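Local coordinates for protein Cys-Gly metallodipeptidase DUG1 (PDB 4G1P) that hydrolyses the dipeptide Cys-Gly as a zinc-dependent M20 family peptidase and serves as the catalytic component of the glutathione-degrading complex, at residues 135-140 with 200-205. Sequence-based numbering, arbitrary orientation.
Sequences VTDDTG and DNYWLG. With ZN (zinc ion), chain B.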
# COMPACT_ATOMS: atom_id res chain seq x y z
N VAL A 135 1.59 2.48 24.61
CA VAL A 135 2.08 2.57 25.97
C VAL A 135 2.61 3.97 26.31
O VAL A 135 2.46 4.44 27.43
CB VAL A 135 3.09 1.45 26.32
CG1 VAL A 135 4.45 1.71 25.71
CG2 VAL A 135 3.18 1.32 27.83
N THR A 136 3.19 4.66 25.32
CA THR A 136 3.57 6.06 25.51
C THR A 136 2.58 7.02 24.84
O THR A 136 2.44 8.16 25.27
CB THR A 136 5.01 6.36 25.02
OG1 THR A 136 5.50 7.53 25.67
CG2 THR A 136 5.04 6.60 23.52
N ASP A 137 1.88 6.56 23.82
CA ASP A 137 1.02 7.43 23.03
C ASP A 137 -0.32 6.74 22.85
O ASP A 137 -0.54 6.08 21.83
CB ASP A 137 1.69 7.69 21.67
CG ASP A 137 0.86 8.58 20.75
OD1 ASP A 137 -0.11 9.20 21.21
OD2 ASP A 137 1.21 8.68 19.55
N ASP A 138 -1.23 6.88 23.82
CA ASP A 138 -1.13 7.81 24.94
C ASP A 138 -1.68 7.13 26.21
O ASP A 138 -2.05 7.80 27.17
CB ASP A 138 -1.97 9.06 24.64
CG ASP A 138 -1.83 10.18 25.69
OD1 ASP A 138 -0.70 10.47 26.15
OD2 ASP A 138 -2.86 10.78 26.05
N THR A 139 -1.74 5.80 26.20
CA THR A 139 -2.43 5.07 27.27
C THR A 139 -1.68 5.04 28.62
O THR A 139 -2.28 5.15 29.69
CB THR A 139 -2.83 3.66 26.79
OG1 THR A 139 -3.66 3.78 25.63
CG2 THR A 139 -3.60 2.92 27.85
N GLY A 140 -0.36 4.91 28.58
CA GLY A 140 0.44 5.04 29.78
C GLY A 140 0.22 6.36 30.52
O GLY A 140 -0.17 6.35 31.69
N ASP A 200 0.96 14.23 26.71
CA ASP A 200 0.77 13.60 25.41
C ASP A 200 1.91 13.92 24.46
O ASP A 200 1.71 14.07 23.26
CB ASP A 200 -0.55 14.08 24.80
CG ASP A 200 -1.18 13.05 23.89
OD1 ASP A 200 -0.60 11.97 23.67
OD2 ASP A 200 -2.28 13.32 23.37
N ASN A 201 3.11 14.04 25.01
CA ASN A 201 4.31 14.15 24.20
C ASN A 201 5.48 13.59 24.98
O ASN A 201 5.27 12.81 25.89
CB ASN A 201 4.55 15.59 23.74
CG ASN A 201 4.89 16.52 24.88
OD1 ASN A 201 4.26 16.49 25.94
ND2 ASN A 201 5.91 17.36 24.67
N TYR A 202 6.70 13.99 24.63
CA TYR A 202 7.90 13.30 25.11
C TYR A 202 8.99 14.29 25.40
O TYR A 202 8.95 15.42 24.93
CB TYR A 202 8.39 12.31 24.04
CG TYR A 202 7.24 11.77 23.25
CD1 TYR A 202 6.79 12.44 22.11
CD2 TYR A 202 6.55 10.65 23.68
CE1 TYR A 202 5.69 11.97 21.40
CE2 TYR A 202 5.46 10.18 22.98
CZ TYR A 202 5.02 10.84 21.85
OH TYR A 202 3.93 10.37 21.16
N TRP A 203 9.99 13.84 26.17
CA TRP A 203 11.21 14.61 26.36
C TRP A 203 11.82 14.78 25.00
O TRP A 203 11.59 13.97 24.10
CB TRP A 203 12.22 13.84 27.20
CG TRP A 203 11.83 13.64 28.61
CD1 TRP A 203 10.70 14.09 29.22
CD2 TRP A 203 12.58 12.92 29.60
NE1 TRP A 203 10.69 13.70 30.54
CE2 TRP A 203 11.83 12.98 30.80
CE3 TRP A 203 13.79 12.24 29.60
CZ2 TRP A 203 12.27 12.39 31.98
CZ3 TRP A 203 14.23 11.65 30.77
CH2 TRP A 203 13.47 11.73 31.94
N LEU A 204 12.62 15.82 24.85
CA LEU A 204 13.35 16.04 23.61
C LEU A 204 14.28 14.87 23.29
O LEU A 204 14.37 14.41 22.15
CB LEU A 204 14.16 17.33 23.75
CG LEU A 204 15.11 17.64 22.62
CD1 LEU A 204 14.29 17.88 21.38
CD2 LEU A 204 15.93 18.87 23.00
N GLY A 205 14.99 14.41 24.30
CA GLY A 205 16.00 13.39 24.13
C GLY A 205 15.69 12.30 25.12
O GLY A 205 14.52 12.08 25.43
ZN ZN B . -0.10 9.43 18.20
O HOH W 1 5.01 9.97 27.13
O HOH W 2 2.20 10.83 23.77
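Asp200 meets Asp138 carboxylate over carboxylate: the two planes are 25° apart and stacked, with Asp200 CG 3.4 Å from Asp138 CG. Both groups are acceptors, so the 2.9 Å between Asp200 OD1 and Asp138 OD1 is no hydrogen bond, and at 2.55 Å resolution that value deserves little weight. A water donates to both Asp200 OD1 and Thr136 O, while Asp138 OD2 accepts the backbone N-H of His102. Asn201 points away from segment 135-140, and its ND2 is hydrogen-bonded to Thr212 OG1, but the carbonyl O takes a second water, which also donates to Thr136 OG1; the same hydroxyl is hydrogen-bonded to Asp447. Tyr202 then brings its ring back against Thr136 and Asp137. Thr136 OG1 lies in the ring plane at its edge, and Thr136 CG2 approaches obliquely, 3.6 Å from Tyr202 CE2. Beyond the ring, Tyr202 OH sits 3.5 Å from Asp137 CB, beside the metal ligand. Asp137 CG is anti to the backbone N (chi1 180°), and OD2 reaches the zinc ion at 2.0 Å, alongside Glu172 and His450; the peptide bond that follows, into Asp138, is cis. Asp137 and Asp200 are also ligands at the other zinc of this dinuclear M20 site. With three buried carboxylates gathered here, the two metal ions probably offset much of their mutual repulsion.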